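Local structure of nidogen-1 (Mus musculus, 1GL4) at residues G157-E160 and H161-T165; F123-G126 and F127-T130. The protein occurs widely in basement membranes, where it associates tightly with laminin and also binds collagen IV and perlecan. All coordinates share one frame; numbering follows the deposited sequence.

Interaction 1: G157-E160 and H161-T165. With ZN (zinc ion), chain C.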
loop_
_atom_site.group_PDB
_atom_site.type_symbol
_atom_site.label_atom_id
_atom_site.label_comp_id
_atom_site.label_asym_id
_atom_site.label_seq_id
_atom_site.Cartn_x
_atom_site.Cartn_y
_atom_site.Cartn_z
ATOM N N GLY A 157 -5.736 12.738 6.912
ATOM C CA GLY A 157 -6.699 13.052 5.872
ATOM C C GLY A 157 -6.114 13.588 4.579
ATOM O O GLY A 157 -4.914 13.458 4.317
ATOM N N ILE A 158 -6.977 14.185 3.764
ATOM C CA ILE A 158 -6.582 14.755 2.479
ATOM C C ILE A 158 -6.159 16.208 2.687
ATOM O O ILE A 158 -6.934 17.014 3.206
ATOM C CB ILE A 158 -7.758 14.712 1.485
ATOM C CG1 ILE A 158 -8.269 13.272 1.351
ATOM C CG2 ILE A 158 -7.313 15.231 0.120
ATOM C CD1 ILE A 158 -9.558 13.147 0.572
ATOM N N ASP A 159 -4.936 16.548 2.284
ATOM C CA ASP A 159 -4.465 17.914 2.471
ATOM C C ASP A 159 -4.901 18.879 1.373
ATOM O O ASP A 159 -5.642 18.511 0.461
ATOM C CB ASP A 159 -2.934 17.955 2.634
ATOM C CG ASP A 159 -2.182 17.632 1.349
ATOM O OD1 ASP A 159 -2.760 17.732 0.244
ATOM O OD2 ASP A 159 -0.984 17.296 1.454
ATOM N N GLU A 160 -4.429 20.117 1.482
ATOM C CA GLU A 160 -4.763 21.187 0.546
ATOM C C GLU A 160 -4.424 20.906 -0.918
ATOM O O GLU A 160 -4.931 21.587 -1.814
ATOM C CB GLU A 160 -4.083 22.485 1.002
ATOM C CG GLU A 160 -2.559 22.421 1.031
ATOM C CD GLU A 160 -1.945 23.430 1.996
ATOM O OE1 GLU A 160 -2.054 23.216 3.223
ATOM O OE2 GLU A 160 -1.360 24.437 1.532
ATOM N N HIS A 161 -3.576 19.908 -1.159
ATOM C CA HIS A 161 -3.166 19.549 -2.513
ATOM C C HIS A 161 -3.960 18.366 -3.063
ATOM O O HIS A 161 -3.885 18.061 -4.252
ATOM C CB HIS A 161 -1.671 19.192 -2.535
ATOM C CG HIS A 161 -0.794 20.212 -1.875
ATOM N ND1 HIS A 161 0.012 19.912 -0.797
ATOM C CD2 HIS A 161 -0.607 21.531 -2.127
ATOM C CE1 HIS A 161 0.656 21.002 -0.413
ATOM N NE2 HIS A 161 0.298 21.997 -1.204
ATOM N N GLY A 162 -4.715 17.699 -2.195
ATOM C CA GLY A 162 -5.485 16.544 -2.619
ATOM C C GLY A 162 -4.725 15.258 -2.334
ATOM O O GLY A 162 -5.111 14.180 -2.787
ATOM N N HIS A 163 -3.633 15.377 -1.583
ATOM C CA HIS A 163 -2.806 14.224 -1.223
ATOM C C HIS A 163 -3.300 13.601 0.077
ATOM O O HIS A 163 -3.684 14.322 0.996
ATOM C CB HIS A 163 -1.354 14.649 -0.966
ATOM C CG HIS A 163 -0.671 15.279 -2.137
ATOM N ND1 HIS A 163 0.474 16.034 -2.002
ATOM C CD2 HIS A 163 -0.941 15.240 -3.464
ATOM C CE1 HIS A 163 0.880 16.432 -3.194
ATOM N NE2 HIS A 163 0.040 15.963 -4.099
ATOM N N LEU A 164 -3.304 12.272 0.162
ATOM C CA LEU A 164 -3.656 11.636 1.431
ATOM C C LEU A 164 -2.337 11.812 2.191
ATOM O O LEU A 164 -1.280 11.930 1.559
ATOM C CB LEU A 164 -3.973 10.147 1.252
ATOM C CG LEU A 164 -5.398 9.754 0.824
ATOM C CD1 LEU A 164 -6.361 10.035 1.960
ATOM C CD2 LEU A 164 -5.815 10.513 -0.425
ATOM N N THR A 165 -2.379 11.832 3.519
ATOM C CA THR A 165 -1.158 12.048 4.295
ATOM C C THR A 165 -0.757 10.919 5.240
ATOM O O THR A 165 -1.610 10.225 5.798
ATOM C CB THR A 165 -1.276 13.344 5.113
ATOM O OG1 THR A 165 -2.466 13.294 5.912
ATOM C CG2 THR A 165 -1.341 14.553 4.184
HETATM ZN ZN ZN C . 0.281 17.895 -0.113
#
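Asp159 and His161 meet at a zinc ion, a compact example of a turn built around its metal ligands. Asp159 OD2 binds the zinc at 2.1 Å and His161 ND1 at the same length, with carboxylate and imidazole planes nearly perpendicular; His163 completes this chain's share of the site through a longer approach, ND1 to zinc 2.7 Å. The other carboxylate oxygen faces the backbone. OD1 of Asp159 accepts from His161 N at 2.7 Å, which makes an Asx turn, and from His163 N at 3.1 Å, the two donors lying above opposite faces of the carboxylate. With one oxygen on metal and the other on two N-H groups, the carboxylate is probably well restrained in rotation. Main-chain bonds close the loop: Gly162 N to Asp159 O sets a type I turn, and Asp159 N to His163 O is straighter, at 164°. Further along, Thr165 OG1 donates a hydrogen bond to Gly157 O at 2.9 Å, and Thr165 N adds a weak one. A valine in its place would probably leave that carbonyl with just the weak backbone bond and deprive Ser156 N of its hydroxyl partner. Among carbon contacts, Glu160 CG lies over the His161 ring face in a CH-pi contact, 3.7 Å from its centroid, while Ile158 CG1 lies alongside Leu164 CD1. Together these form a zinc-binding loop joining two antiparallel strands of the nidogen G2 beta-barrel.

Interaction 2: F123-G126 and F127-T130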
loop_
_atom_site.group_PDB
_atom_site.type_symbol
_atom_site.label_atom_id
_atom_site.label_comp_id
_atom_site.label_asym_id
_atom_site.label_seq_id
_atom_site.Cartn_x
_atom_site.Cartn_y
_atom_site.Cartn_z
ATOM N N PHE A 123 -18.922 -5.182 3.819
ATOM C CA PHE A 123 -17.725 -4.859 4.591
ATOM C C PHE A 123 -17.019 -3.613 4.064
ATOM O O PHE A 123 -16.988 -3.372 2.858
ATOM C CB PHE A 123 -16.776 -6.061 4.601
ATOM C CG PHE A 123 -17.371 -7.277 5.253
ATOM C CD1 PHE A 123 -18.349 -8.020 4.604
ATOM C CD2 PHE A 123 -17.020 -7.625 6.554
ATOM C CE1 PHE A 123 -18.981 -9.089 5.242
ATOM C CE2 PHE A 123 -17.644 -8.693 7.203
ATOM C CZ PHE A 123 -18.628 -9.423 6.543
ATOM N N LYS A 124 -16.450 -2.826 4.977
ATOM C CA LYS A 124 -15.773 -1.581 4.614
ATOM C C LYS A 124 -14.253 -1.648 4.776
ATOM O O LYS A 124 -13.757 -2.292 5.705
ATOM C CB LYS A 124 -16.310 -0.438 5.485
ATOM C CG LYS A 124 -17.820 -0.297 5.456
ATOM C CD LYS A 124 -18.272 0.928 6.217
ATOM C CE LYS A 124 -19.727 1.252 5.896
ATOM N NZ LYS A 124 -20.105 2.589 6.419
ATOM N N ASN A 125 -13.518 -0.985 3.882
ATOM C CA ASN A 125 -12.056 -0.968 3.988
ATOM C C ASN A 125 -11.639 0.137 4.955
ATOM O O ASN A 125 -12.488 0.859 5.473
ATOM C CB ASN A 125 -11.376 -0.759 2.619
ATOM C CG ASN A 125 -11.826 0.511 1.909
ATOM O OD1 ASN A 125 -12.188 1.502 2.546
ATOM N ND2 ASN A 125 -11.781 0.488 0.571
ATOM N N GLY A 126 -10.337 0.265 5.193
ATOM C CA GLY A 126 -9.841 1.266 6.121
ATOM C C GLY A 126 -10.248 2.710 5.873
ATOM O O GLY A 126 -10.520 3.457 6.823
ATOM N N PHE A 127 -10.281 3.120 4.609
ATOM C CA PHE A 127 -10.650 4.494 4.291
ATOM C C PHE A 127 -12.119 4.772 4.573
ATOM O O PHE A 127 -12.464 5.836 5.085
ATOM C CB PHE A 127 -10.352 4.831 2.829
ATOM C CG PHE A 127 -10.456 6.299 2.535
ATOM C CD1 PHE A 127 -9.498 7.183 3.027
ATOM C CD2 PHE A 127 -11.543 6.807 1.831
ATOM C CE1 PHE A 127 -9.620 8.556 2.825
ATOM C CE2 PHE A 127 -11.680 8.182 1.622
ATOM C CZ PHE A 127 -10.718 9.057 2.120
ATOM N N SER A 128 -12.988 3.820 4.243
ATOM C CA SER A 128 -14.413 3.997 4.500
ATOM C C SER A 128 -14.662 4.179 5.996
ATOM O O SER A 128 -15.479 5.006 6.400
ATOM C CB SER A 128 -15.212 2.796 3.977
ATOM O OG SER A 128 -15.280 2.802 2.550
ATOM N N ILE A 129 -13.938 3.426 6.819
ATOM C CA ILE A 129 -14.098 3.514 8.274
ATOM C C ILE A 129 -13.475 4.755 8.931
ATOM O O ILE A 129 -14.104 5.384 9.783
ATOM C CB ILE A 129 -13.501 2.263 8.967
ATOM C CG1 ILE A 129 -14.277 1.013 8.541
ATOM C CG2 ILE A 129 -13.540 2.429 10.493
ATOM C CD1 ILE A 129 -13.592 -0.287 8.935
ATOM N N THR A 130 -12.251 5.112 8.537
ATOM C CA THR A 130 -11.541 6.242 9.150
ATOM C C THR A 130 -11.402 7.537 8.347
ATOM O O THR A 130 -11.039 8.576 8.909
ATOM C CB THR A 130 -10.101 5.846 9.534
ATOM O OG1 THR A 130 -9.314 5.740 8.340
ATOM C CG2 THR A 130 -10.077 4.497 10.255
#
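With CG placed between its backbone N and carbonyl carbon (chi1 57°), Asn125 brings OD1 to Ser128 N; Thr130 adopts the same kind of torsion (chi1 73°), which returns OG1 to Gly126 O. The first is a classical N-cap: Ser128 N lies 3.0 Å from Asn125 OD1, the N-H points almost straight at the oxygen (166°), and the donor sits nearly along the C=O axis. Next to this cap, Ile129 N bonds to Asn125 O, the first helical link. Gly126 O is gripped twice by Thr130, through N at 2.9 Å and OG1 at 3.0 Å, from opposite faces of the carbonyl plane. On the apolar side, Lys124 CB rests 3.7 Å from Ser128 CB and 3.9 Å from Ile129 CG1. Glu119 OE2 takes bonds from both Asn125 N and Ser128 OG, while Asn125 ND2 is held by Ala117 O, fixing which way round the amide lies. The chemistry implies a helix start in which the Asn125 amide has partners at both OD1 and ND2 and Gly126 O has two donors, and a carboxylate at Glu119 that the N-terminal end of the helix would probably favour in its charged form.

Overall arrangement
Interaction 2 comes first along the chain, at the start of helix 126-130; strands 133-142 and 149-156 follow, and interaction 1 then turns the chain back into strand 164-171. Both belong to the nidogen G2 beta-barrel, whose family is related to that of green fluorescent protein. Their centres are about 17 Å apart, yet they touch: Leu164 CD1 packs against Phe127 CE1 at 3.7 Å. Gly132 also links them, bonding to Thr130 OG1 and to the Gly157 backbone. A buried helix start thus adjoins a more exposed metal loop, where His163 packs on the other protein of the assembly and lies about 7 Å, side chain to side chain, from the perlecan-binding residue His77.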